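Side-chain contacts in 5-ketofructose reductase (Gluconobacter sp., PDB 7COK), which reduces 5-ketofructose, probably to fructose with a nicotinamide cofactor, as a member of a novel class in the shikimate dehydrogenase family: residues 142-147 / 172-177; 130-135 / 162-167; 118-123 / 219-224; 192-197 / 209-214; 138-143 / 149-154. All blocks are in the same frame, centred on the assembly; numbering follows the deposited sequence.

Contact 1: residues 142-147 / 172-177; sequences ELALAG and TEATGE
Ala144, in the last turn of helix 134-145, and Ala174, just ahead of strand 175-180, bring their CA atoms within 5.3 Å, close enough for their methyl groups to meet directly. The place belongs to the Rossmann-type domain: the end of one helix faces the turn that leads from helix 158-171 into the edge strand of the parallel sheet. Ala144 CB is the group on which the contact centres. It lies 3.8 Å from Ala174 CB, an apolar contact, and 3.4 Å from Thr172 OG1, while Thr172 CG2 stands at 3.7 Å from the same methyl, so that both branches of the threonine border it.

Thr172 is set by its own polar bonds. With chi1 at 89°, OG1 lies between the backbone N and the carbonyl carbon and turns forward along the chain, where it accepts from Ala174 N at 3.1 Å. The N-H...O angle of 139° shows a bent bond, and the pair forms an ST turn. The same hydroxyl is hydrogen-bonded to the carbonyl of Ile168, back in helix 158-171. Helix 134-145, for its part, closes in a Schellman motif with Gly147, at positive phi, as its C-prime residue. A water joins the two backbones: it donates to Ala144 O at 3.0 Å and accepts from Glu173 N at 3.1 Å.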
# COMPACT_ATOMS: atom_id res chain seq x y z
N GLU A 142 9.54 -12.21 -27.29
CA GLU A 142 8.49 -13.16 -26.93
C GLU A 142 8.02 -13.99 -28.14
O GLU A 142 7.79 -15.20 -28.03
CB GLU A 142 7.30 -12.48 -26.26
CG GLU A 142 7.60 -11.81 -24.91
CD GLU A 142 8.03 -12.73 -23.78
OE1 GLU A 142 8.01 -13.97 -23.90
OE2 GLU A 142 8.40 -12.21 -22.72
N LEU A 143 7.92 -13.37 -29.29
CA LEU A 143 7.56 -14.10 -30.51
C LEU A 143 8.62 -15.13 -30.89
O LEU A 143 8.29 -16.26 -31.25
CB LEU A 143 7.37 -13.10 -31.65
CG LEU A 143 6.03 -12.38 -31.77
CD1 LEU A 143 6.26 -11.17 -32.64
CD2 LEU A 143 5.00 -13.28 -32.43
N ALA A 144 9.90 -14.72 -30.81
CA ALA A 144 11.02 -15.60 -31.10
C ALA A 144 11.04 -16.80 -30.16
O ALA A 144 11.15 -17.92 -30.63
CB ALA A 144 12.32 -14.83 -31.03
N LEU A 145 10.91 -16.56 -28.85
CA LEU A 145 10.84 -17.66 -27.86
C LEU A 145 9.62 -18.55 -28.05
O LEU A 145 9.64 -19.75 -27.70
CB LEU A 145 10.93 -17.14 -26.42
CG LEU A 145 12.23 -16.42 -26.03
CD1 LEU A 145 12.08 -15.95 -24.59
CD2 LEU A 145 13.48 -17.27 -26.24
N ALA A 146 8.56 -18.00 -28.63
CA ALA A 146 7.35 -18.76 -28.89
C ALA A 146 7.34 -19.46 -30.25
O ALA A 146 6.29 -19.96 -30.69
CB ALA A 146 6.14 -17.85 -28.77
N GLY A 147 8.49 -19.42 -30.94
CA GLY A 147 8.68 -20.18 -32.17
C GLY A 147 8.43 -19.49 -33.49
O GLY A 147 8.39 -20.17 -34.53
N THR A 172 18.16 -16.46 -30.32
CA THR A 172 16.95 -17.25 -30.55
C THR A 172 17.05 -18.11 -31.80
O THR A 172 18.00 -17.99 -32.57
CB THR A 172 15.67 -16.36 -30.61
OG1 THR A 172 15.43 -15.92 -31.96
CG2 THR A 172 15.75 -15.15 -29.67
N GLU A 173 16.06 -18.98 -32.00
CA GLU A 173 15.99 -19.83 -33.19
C GLU A 173 15.39 -19.11 -34.40
O GLU A 173 15.51 -19.58 -35.53
CB GLU A 173 15.23 -21.13 -32.90
CG GLU A 173 15.76 -21.93 -31.71
CD GLU A 173 17.28 -21.98 -31.62
OE1 GLU A 173 17.83 -21.40 -30.65
OE2 GLU A 173 17.92 -22.60 -32.49
N ALA A 174 14.76 -17.96 -34.13
CA ALA A 174 14.11 -17.15 -35.14
C ALA A 174 15.13 -16.35 -35.94
O ALA A 174 16.21 -16.04 -35.44
CB ALA A 174 13.10 -16.20 -34.49
N THR A 175 14.77 -16.06 -37.18
CA THR A 175 15.55 -15.14 -38.02
C THR A 175 15.04 -13.72 -37.83
O THR A 175 13.84 -13.48 -37.91
CB THR A 175 15.48 -15.55 -39.50
OG1 THR A 175 16.01 -16.89 -39.63
CG2 THR A 175 16.29 -14.60 -40.38
N GLY A 176 15.95 -12.80 -37.54
CA GLY A 176 15.64 -11.38 -37.43
C GLY A 176 16.23 -10.58 -38.57
O GLY A 176 17.35 -10.86 -39.01
N GLU A 177 15.48 -9.59 -39.04
CA GLU A 177 15.87 -8.73 -40.16
C GLU A 177 15.45 -7.31 -39.85
O GLU A 177 14.35 -7.08 -39.30
CB GLU A 177 15.13 -9.18 -41.42
CG GLU A 177 15.57 -8.49 -42.71
CD GLU A 177 14.63 -8.74 -43.87
OE1 GLU A 177 14.67 -7.98 -44.85
OE2 GLU A 177 13.86 -9.72 -43.83
O HOH W 1 13.84 -18.94 -29.87

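Contact 2: residues 130-135 / 162-167; sequences LGAGGA and ETIAAL
Ile164 contributes most of the buried surface here, 48 Å², against 24 Å² for Ala132 and 9 Å² for Gly133. Its side chain leaves helix 158-171 toward the loop between strand 126-130 and helix 134-145. CG1 sits beside the backbone N (chi1 -59°) and the chain then runs out extended (chi2 169°), which carries the terminal CD1 methyl to the loop. There CD1 meets backbone more than side chain: it lies 3.4 Å from Ala132 O and 3.8 Å from Ala132 C, whereas the methyl carbon Ala132 CB is 4.1 Å away. Gly133 O is touched more lightly, at 4.1 Å from CD1.

The loop fits the glycine-rich GxGxxA pattern of Rossmann-type domains, in which such a turn commonly passes close to the dinucleotide phosphates; in this ligand-free form that role is inferred. Gly131 has a positive phi of 103°, and Gly133 occupies the N-cap position before helix 134-145. The backbone of Gly131 is also tied to Val154 of the adjoining strand. CG2 of Ile164 serves the other direction, packing on Ala140, so one side chain bridges loop and helix.

The exchange is a methyl group against peptide carbonyls, with a single aliphatic pair beside it. Such contacts are weakly directional, so the fit of the methyl rests on shape and not on a polar bond.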
# COMPACT_ATOMS: atom_id res chain seq x y z
N LEU A 130 6.44 -2.74 -36.71
CA LEU A 130 6.69 -1.32 -36.99
C LEU A 130 7.16 -0.63 -35.73
O LEU A 130 6.40 -0.49 -34.77
CB LEU A 130 5.44 -0.60 -37.52
CG LEU A 130 4.68 -1.32 -38.62
CD1 LEU A 130 3.29 -0.72 -38.77
CD2 LEU A 130 5.47 -1.36 -39.93
N GLY A 131 8.39 -0.12 -35.78
CA GLY A 131 9.01 0.59 -34.65
C GLY A 131 10.02 -0.27 -33.92
O GLY A 131 9.93 -1.50 -33.97
N ALA A 132 10.98 0.38 -33.26
CA ALA A 132 12.07 -0.30 -32.56
C ALA A 132 12.25 0.02 -31.05
O ALA A 132 13.34 -0.19 -30.48
CB ALA A 132 13.38 -0.06 -33.31
N GLY A 133 11.21 0.55 -30.40
CA GLY A 133 11.25 0.87 -28.97
C GLY A 133 11.31 -0.30 -27.98
O GLY A 133 11.65 -1.45 -28.34
N GLY A 134 11.02 0.01 -26.72
CA GLY A 134 11.00 -1.00 -25.65
C GLY A 134 9.97 -2.08 -25.92
O GLY A 134 10.26 -3.29 -25.77
N ALA A 135 8.79 -1.64 -26.35
CA ALA A 135 7.68 -2.53 -26.72
C ALA A 135 8.08 -3.48 -27.85
O ALA A 135 7.90 -4.69 -27.77
CB ALA A 135 6.45 -1.72 -27.08
N GLU A 162 18.16 -2.83 -36.28
CA GLU A 162 19.25 -3.81 -36.41
C GLU A 162 19.68 -4.36 -35.06
O GLU A 162 20.05 -5.53 -34.99
CB GLU A 162 20.44 -3.23 -37.21
CG GLU A 162 21.58 -4.21 -37.51
CD GLU A 162 21.16 -5.49 -38.21
OE1 GLU A 162 20.16 -5.50 -38.94
OE2 GLU A 162 21.86 -6.52 -38.03
N THR A 163 19.59 -3.54 -34.01
CA THR A 163 19.90 -3.99 -32.64
C THR A 163 18.95 -5.12 -32.23
O THR A 163 19.39 -6.16 -31.74
CB THR A 163 19.85 -2.83 -31.62
OG1 THR A 163 20.87 -1.87 -31.95
CG2 THR A 163 20.10 -3.34 -30.19
N ILE A 164 17.66 -4.94 -32.50
CA ILE A 164 16.69 -5.97 -32.22
C ILE A 164 16.87 -7.20 -33.15
O ILE A 164 16.87 -8.35 -32.68
CB ILE A 164 15.25 -5.41 -32.19
CG1 ILE A 164 15.13 -4.30 -31.12
CG2 ILE A 164 14.25 -6.54 -31.96
CD1 ILE A 164 13.86 -3.47 -31.14
N ALA A 165 17.05 -6.97 -34.45
CA ALA A 165 17.31 -8.09 -35.36
C ALA A 165 18.50 -8.96 -34.92
O ALA A 165 18.39 -10.20 -34.93
CB ALA A 165 17.50 -7.60 -36.80
N ALA A 166 19.59 -8.29 -34.49
CA ALA A 166 20.82 -8.96 -34.03
C ALA A 166 20.53 -9.78 -32.78
O ALA A 166 20.97 -10.91 -32.67
CB ALA A 166 21.92 -7.94 -33.78
N LEU A 167 19.75 -9.21 -31.86
CA LEU A 167 19.33 -9.94 -30.66
C LEU A 167 18.59 -11.23 -31.02
O LEU A 167 18.86 -12.28 -30.45
CB LEU A 167 18.44 -9.05 -29.78
CG LEU A 167 17.85 -9.65 -28.49
CD1 LEU A 167 18.92 -9.97 -27.45
CD2 LEU A 167 16.84 -8.65 -27.93

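Contact 3: residues 118-123 / 219-224; sequences TVTSPA and ETVVAD
Val221 points both of its methyl groups at the loop 118-123: CG1 is anti to the backbone N (chi1 177°) and CG2 lies beside it, a fork whose prongs reach successive residues, Val119 and Thr120. On the loop side, Val119 offers CG2, placed between its backbone N and carbonyl carbon by a chi1 of -62°. This methyl comes within 4.0 Å of Val221 CG1, the two valines crossing at a slant. Thr120 likewise presents carbon and not oxygen: its CG2 reaches Val221 CG2 at 3.9 Å, the two side chains running past one another in opposed senses. Its hydroxyl, anti to the backbone N (chi1 179°), is hydrogen-bonded to Lys125 NZ, which also bonds to Ser121 O.

The CA atoms of Val119 and Val221 remain 8.2 Å apart, so the link is made wholly through side chains. It joins the loop that leads from helix 110-117 into strand 126-130, the central region of the Rossmann-type sheet, to the beginning of strand 221-224 in the same sheet. Val221 is buried, with Leu116 and Leu246 also against it; Val119 reaches Leu246 too, yet is itself exposed.

Methyl-to-methyl packing of this kind buries only 89 Å² in all and carries no directional force, so it implies a small apolar contact between the loop and the sheet, while the polar atoms Thr120 OG1 and Ser121 O are bonded to Lys125 NZ.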
# COMPACT_ATOMS: atom_id res chain seq x y z
N THR A 118 -5.26 -15.90 -29.02
CA THR A 118 -6.72 -16.02 -29.22
C THR A 118 -7.10 -16.20 -30.68
O THR A 118 -8.23 -16.61 -30.98
CB THR A 118 -7.54 -14.83 -28.64
OG1 THR A 118 -7.23 -13.63 -29.35
CG2 THR A 118 -7.27 -14.63 -27.15
N VAL A 119 -6.20 -15.86 -31.60
CA VAL A 119 -6.55 -15.94 -33.04
C VAL A 119 -5.70 -16.93 -33.83
O VAL A 119 -6.19 -17.50 -34.81
CB VAL A 119 -6.62 -14.55 -33.72
CG1 VAL A 119 -7.71 -13.70 -33.08
CG2 VAL A 119 -5.28 -13.82 -33.68
N THR A 120 -4.44 -17.10 -33.44
CA THR A 120 -3.51 -17.99 -34.14
C THR A 120 -2.27 -18.27 -33.29
O THR A 120 -2.03 -17.60 -32.27
CB THR A 120 -3.14 -17.42 -35.55
OG1 THR A 120 -2.21 -18.29 -36.19
CG2 THR A 120 -2.56 -16.00 -35.47
N SER A 121 -1.49 -19.28 -33.69
CA SER A 121 -0.22 -19.56 -33.02
C SER A 121 0.90 -18.76 -33.65
O SER A 121 0.92 -18.57 -34.86
CB SER A 121 0.11 -21.06 -33.09
OG SER A 121 1.33 -21.33 -32.41
N PRO A 122 1.85 -18.28 -32.82
CA PRO A 122 3.03 -17.59 -33.35
C PRO A 122 4.05 -18.51 -34.02
O PRO A 122 4.88 -18.02 -34.78
CB PRO A 122 3.65 -16.96 -32.10
CG PRO A 122 3.18 -17.81 -30.97
CD PRO A 122 1.78 -18.17 -31.35
N ALA A 123 3.98 -19.81 -33.73
CA ALA A 123 5.05 -20.72 -34.13
C ALA A 123 5.09 -20.84 -35.66
O ALA A 123 4.06 -21.06 -36.29
CB ALA A 123 4.88 -22.09 -33.48
N GLU A 219 -5.86 -12.31 -44.71
CA GLU A 219 -5.38 -13.32 -43.77
C GLU A 219 -4.39 -12.78 -42.74
O GLU A 219 -4.12 -13.45 -41.72
CB GLU A 219 -4.67 -14.44 -44.54
CG GLU A 219 -5.57 -15.44 -45.22
CD GLU A 219 -4.80 -16.67 -45.65
OE1 GLU A 219 -4.38 -17.46 -44.77
OE2 GLU A 219 -4.61 -16.85 -46.87
N THR A 220 -3.83 -11.61 -43.01
CA THR A 220 -2.82 -11.01 -42.13
C THR A 220 -3.48 -10.59 -40.83
O THR A 220 -4.51 -9.91 -40.84
CB THR A 220 -2.14 -9.80 -42.76
OG1 THR A 220 -1.73 -10.11 -44.10
CG2 THR A 220 -0.89 -9.39 -41.95
N VAL A 221 -2.89 -11.01 -39.72
CA VAL A 221 -3.32 -10.59 -38.38
C VAL A 221 -2.65 -9.24 -38.10
O VAL A 221 -1.44 -9.12 -38.24
CB VAL A 221 -2.96 -11.65 -37.33
CG1 VAL A 221 -3.35 -11.20 -35.93
CG2 VAL A 221 -3.67 -12.96 -37.67
N VAL A 222 -3.45 -8.25 -37.73
CA VAL A 222 -2.94 -6.88 -37.54
C VAL A 222 -3.17 -6.48 -36.09
O VAL A 222 -4.29 -6.53 -35.59
CB VAL A 222 -3.61 -5.89 -38.52
CG1 VAL A 222 -2.98 -4.53 -38.39
CG2 VAL A 222 -3.49 -6.35 -39.97
N ALA A 223 -2.10 -6.06 -35.42
CA ALA A 223 -2.14 -5.73 -33.98
C ALA A 223 -1.55 -4.34 -33.75
O ALA A 223 -0.68 -3.88 -34.51
CB ALA A 223 -1.37 -6.77 -33.20
N ASP A 224 -2.00 -3.70 -32.70
CA ASP A 224 -1.52 -2.38 -32.33
C ASP A 224 -1.34 -2.31 -30.82
O ASP A 224 -2.24 -2.63 -30.06
CB ASP A 224 -2.53 -1.33 -32.78
CG ASP A 224 -1.96 0.07 -32.83
OD1 ASP A 224 -0.93 0.39 -32.19
OD2 ASP A 224 -2.54 0.88 -33.55

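Contact 4: residues 192-197 / 209-214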
# COMPACT_ATOMS: atom_id res chain seq x y z
N ASP A 192 2.55 -12.84 -42.05
CA ASP A 192 1.42 -13.43 -41.34
C ASP A 192 0.83 -12.48 -40.32
O ASP A 192 -0.38 -12.45 -40.09
CB ASP A 192 1.87 -14.72 -40.63
CG ASP A 192 2.31 -15.81 -41.60
OD1 ASP A 192 1.52 -16.16 -42.52
OD2 ASP A 192 3.45 -16.31 -41.44
N ILE A 193 1.69 -11.67 -39.70
CA ILE A 193 1.31 -10.82 -38.58
C ILE A 193 2.00 -9.47 -38.75
O ILE A 193 3.21 -9.41 -38.99
CB ILE A 193 1.76 -11.44 -37.22
CG1 ILE A 193 1.15 -12.83 -37.02
CG2 ILE A 193 1.45 -10.50 -36.05
CD1 ILE A 193 1.93 -13.70 -36.05
N LEU A 194 1.23 -8.39 -38.64
CA LEU A 194 1.74 -7.02 -38.63
C LEU A 194 1.41 -6.35 -37.31
O LEU A 194 0.26 -6.32 -36.89
CB LEU A 194 1.15 -6.23 -39.80
CG LEU A 194 1.46 -4.74 -39.86
CD1 LEU A 194 2.95 -4.53 -40.14
CD2 LEU A 194 0.68 -4.06 -40.98
N ILE A 195 2.43 -5.80 -36.64
CA ILE A 195 2.26 -5.19 -35.34
C ILE A 195 2.75 -3.76 -35.35
O ILE A 195 3.93 -3.52 -35.68
CB ILE A 195 3.08 -5.95 -34.26
CG1 ILE A 195 2.83 -7.47 -34.30
CG2 ILE A 195 2.78 -5.38 -32.88
CD1 ILE A 195 3.88 -8.27 -33.58
N ASN A 196 1.90 -2.81 -34.98
CA ASN A 196 2.38 -1.48 -34.72
C ASN A 196 2.90 -1.34 -33.30
O ASN A 196 2.13 -1.45 -32.35
CB ASN A 196 1.29 -0.44 -34.92
CG ASN A 196 1.77 0.92 -34.52
OD1 ASN A 196 2.78 1.39 -35.04
ND2 ASN A 196 1.16 1.51 -33.51
N ALA A 197 4.19 -1.02 -33.16
CA ALA A 197 4.79 -0.73 -31.86
C ALA A 197 5.22 0.73 -31.74
O ALA A 197 5.99 1.10 -30.85
CB ALA A 197 5.95 -1.69 -31.62
N PRO A 209 0.46 4.96 -38.59
CA PRO A 209 1.81 4.80 -39.13
C PRO A 209 1.78 4.61 -40.65
O PRO A 209 0.81 4.02 -41.17
CB PRO A 209 2.30 3.49 -38.49
CG PRO A 209 1.06 2.77 -38.04
CD PRO A 209 0.07 3.84 -37.71
N PRO A 210 2.83 5.10 -41.37
CA PRO A 210 2.84 5.03 -42.84
C PRO A 210 3.10 3.62 -43.36
O PRO A 210 4.24 3.18 -43.48
CB PRO A 210 3.94 6.03 -43.24
CG PRO A 210 4.82 6.13 -42.05
CD PRO A 210 3.96 5.89 -40.84
N VAL A 211 2.00 2.94 -43.65
CA VAL A 211 2.02 1.57 -44.16
C VAL A 211 1.18 1.56 -45.42
O VAL A 211 0.10 2.16 -45.45
CB VAL A 211 1.36 0.60 -43.16
CG1 VAL A 211 1.32 -0.83 -43.69
CG2 VAL A 211 2.09 0.63 -41.83
N GLU A 212 1.68 0.88 -46.45
CA GLU A 212 0.90 0.60 -47.64
C GLU A 212 -0.12 -0.48 -47.26
O GLU A 212 0.19 -1.69 -47.22
CB GLU A 212 1.78 0.17 -48.78
CG GLU A 212 1.01 -0.13 -50.05
CD GLU A 212 1.92 -0.54 -51.17
OE1 GLU A 212 2.61 -1.56 -51.00
OE2 GLU A 212 1.95 0.16 -52.21
N MET A 213 -1.33 -0.03 -46.97
CA MET A 213 -2.33 -0.93 -46.41
C MET A 213 -2.74 -1.98 -47.45
O MET A 213 -3.09 -3.09 -47.09
CB MET A 213 -3.53 -0.16 -45.86
CG MET A 213 -3.24 0.69 -44.61
SD MET A 213 -2.49 -0.19 -43.20
CE MET A 213 -3.99 -0.86 -42.46
N GLY A 214 -2.59 -1.65 -48.74
CA GLY A 214 -2.87 -2.62 -49.81
C GLY A 214 -1.90 -3.80 -49.90
O GLY A 214 -2.12 -4.73 -50.68
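Leu194 and Val211 make the apolar part of this contact. Leu194 CD2 approaches Val211 CG1 at 4.3 Å, a loose van der Waals distance, and the two bury 34 and 25 Å² respectively. Leu194 also packs on Phe234 of helix 233-240, which extends the apolar patch.

The second kind of interaction sets an amide against a proline ring. Asn196 OD1 stands 3.7 Å from Pro209 CG and 4.1 Å from Pro209 CB, while Asn196 CG lies 4.0 Å from Pro209 CG; the side chains meet at an angle. Asn196 is the last residue of strand 193-196, an inner strand of the parallel Rossmann-type sheet, and its CA lies 7.7 Å from that of Pro209 in the loop after it. Asn196 opens an Asn-Ala-Thr run that in shikimate dehydrogenases borders the cofactor site; a similar place is likely here.

Polar bonds fix the amide. With CG anti to the backbone N (chi1 175°) and chi2 at 56°, ND2 is hydrogen-bonded to Asp224 OD1 and OD1 to Thr198 OG1. Each end of the group therefore has a partner, which defines its flip. Trp181, from another loop, packs on Pro209, and its NE1 is hydrogen-bonded to Pro210 O.

Contact 5: residues 138-143 / 149-154; sequences AIAVEL and AHITIV
The helix that sets Ala140 and Leu143 against Ile151 is held by backbone bonds, the shorter running from Glu142 N to Ala138 O at 2.9 Å, with Leu143 N to Ile139 O at 3.0 Å behind it. These fix the spacing of the two residues, one turn apart, on the face turned to strand 150-155. Ile151 fills the interval between them, burying 64 Å². A chi1 of -59° swings CG1 to the side of the backbone N, and the extended chi2 (161°) then carries CD1 to the helix, 3.5 Å from the carbonyl oxygen Ala140 O and 4.0 Å from Leu143 CB. The other branch, CG2, is anti to the backbone N and comes to Ala140 CB at 4.3 Å. One branch thus lies against the peptide and the next turn, the other against the small alanine. The CA atoms of Ala140 and Ile151 are 7.0 Å apart, the nearest pair across the segments.

Glu142 points away from the strand, and its carboxylate is taken up by a salt bridge to Lys110 and a hydrogen bond to Ser85.

The setting is a beta-alpha-beta crossover. Helix 134-145 follows strand 126-130 and leads into strand 150-155, its parallel neighbour; Ile129 touches both Ala140 and Ile151, and Val127 supports Leu143. Beyond strand 150-155 lies strand 175-180, the sheet's edge, while helix 158-171 packs on Val141 through Leu167.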
# COMPACT_ATOMS: atom_id res chain seq x y z
N ALA A 138 10.65 -6.23 -26.64
CA ALA A 138 10.00 -7.30 -25.87
C ALA A 138 9.10 -8.19 -26.71
O ALA A 138 9.13 -9.42 -26.56
CB ALA A 138 9.26 -6.73 -24.68
N ILE A 139 8.33 -7.57 -27.60
CA ILE A 139 7.43 -8.30 -28.50
C ILE A 139 8.26 -9.23 -29.42
O ILE A 139 7.92 -10.39 -29.58
CB ILE A 139 6.52 -7.35 -29.31
CG1 ILE A 139 5.44 -6.81 -28.38
CG2 ILE A 139 5.83 -8.07 -30.47
CD1 ILE A 139 4.74 -5.58 -28.92
N ALA A 140 9.35 -8.72 -29.98
CA ALA A 140 10.23 -9.54 -30.83
C ALA A 140 10.80 -10.75 -30.07
O ALA A 140 10.74 -11.88 -30.56
CB ALA A 140 11.33 -8.69 -31.44
N VAL A 141 11.27 -10.52 -28.84
CA VAL A 141 11.80 -11.63 -28.04
C VAL A 141 10.72 -12.66 -27.75
O VAL A 141 10.96 -13.85 -27.91
CB VAL A 141 12.48 -11.14 -26.75
CG1 VAL A 141 12.83 -12.31 -25.80
CG2 VAL A 141 13.76 -10.40 -27.11
N GLU A 142 9.54 -12.21 -27.29
CA GLU A 142 8.49 -13.16 -26.93
C GLU A 142 8.02 -13.99 -28.14
O GLU A 142 7.79 -15.20 -28.03
CB GLU A 142 7.30 -12.48 -26.26
CG GLU A 142 7.60 -11.81 -24.91
CD GLU A 142 8.03 -12.73 -23.78
OE1 GLU A 142 8.01 -13.97 -23.90
OE2 GLU A 142 8.40 -12.21 -22.72
N LEU A 143 7.92 -13.37 -29.29
CA LEU A 143 7.56 -14.10 -30.51
C LEU A 143 8.62 -15.13 -30.89
O LEU A 143 8.29 -16.26 -31.25
CB LEU A 143 7.37 -13.10 -31.65
CG LEU A 143 6.03 -12.38 -31.77
CD1 LEU A 143 6.26 -11.17 -32.64
CD2 LEU A 143 5.00 -13.28 -32.43
N ALA A 149 9.09 -17.81 -37.01
CA ALA A 149 10.16 -18.15 -37.97
C ALA A 149 11.03 -16.94 -38.35
O ALA A 149 12.26 -17.06 -38.46
CB ALA A 149 9.58 -18.81 -39.21
N HIS A 150 10.38 -15.80 -38.53
CA HIS A 150 11.02 -14.64 -39.13
C HIS A 150 10.40 -13.36 -38.63
O HIS A 150 9.17 -13.22 -38.62
CB HIS A 150 10.90 -14.72 -40.67
CG HIS A 150 11.79 -13.76 -41.38
ND1 HIS A 150 11.47 -12.44 -41.56
CD2 HIS A 150 13.03 -13.92 -41.91
CE1 HIS A 150 12.46 -11.82 -42.18
NE2 HIS A 150 13.41 -12.70 -42.42
N ILE A 151 11.26 -12.45 -38.18
CA ILE A 151 10.80 -11.19 -37.60
C ILE A 151 11.54 -10.05 -38.28
O ILE A 151 12.77 -9.99 -38.23
CB ILE A 151 10.97 -11.13 -36.06
CG1 ILE A 151 10.20 -12.26 -35.39
CG2 ILE A 151 10.45 -9.79 -35.51
CD1 ILE A 151 10.64 -12.58 -33.97
N THR A 152 10.77 -9.15 -38.87
CA THR A 152 11.30 -7.98 -39.57
C THR A 152 10.95 -6.78 -38.70
O THR A 152 9.78 -6.61 -38.33
CB THR A 152 10.69 -7.79 -40.99
OG1 THR A 152 11.00 -8.92 -41.81
CG2 THR A 152 11.28 -6.54 -41.67
N ILE A 153 11.96 -5.98 -38.34
CA ILE A 153 11.76 -4.79 -37.52
C ILE A 153 12.00 -3.58 -38.42
O ILE A 153 13.02 -3.52 -39.09
CB ILE A 153 12.67 -4.76 -36.27
CG1 ILE A 153 12.48 -6.04 -35.44
CG2 ILE A 153 12.33 -3.56 -35.40
CD1 ILE A 153 13.43 -7.17 -35.78
N VAL A 154 11.02 -2.70 -38.48
CA VAL A 154 10.98 -1.57 -39.42
C VAL A 154 11.06 -0.29 -38.60
O VAL A 154 10.30 -0.07 -37.65
CB VAL A 154 9.71 -1.59 -40.34
CG1 VAL A 154 9.76 -0.53 -41.43
CG2 VAL A 154 9.55 -2.94 -41.02

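In the fold
All five contacts belong to the Rossmann-type domain, but at different depths. Contacts 1 and 5 are buried and share Glu142 and Leu143 of helix 134-145, their strands 150-155 and 175-180 being neighbours; contact 2 lies in the loop just before that helix, where the glycine-rich turn is partly open. Contact 4 is buried too, whereas contact 3 is only partly so. Contacts 3 and 4 lie on adjacent strands and are joined by the Asp224 to Asn196 bond. Aliphatic packing makes up contact 3; contacts 2 and 5 also set an isoleucine methyl against a peptide carbonyl, contact 1 adds a bridging water, and contact 4 an amide. Leu143 and Ile195 pack together, connecting contacts 4 and 5.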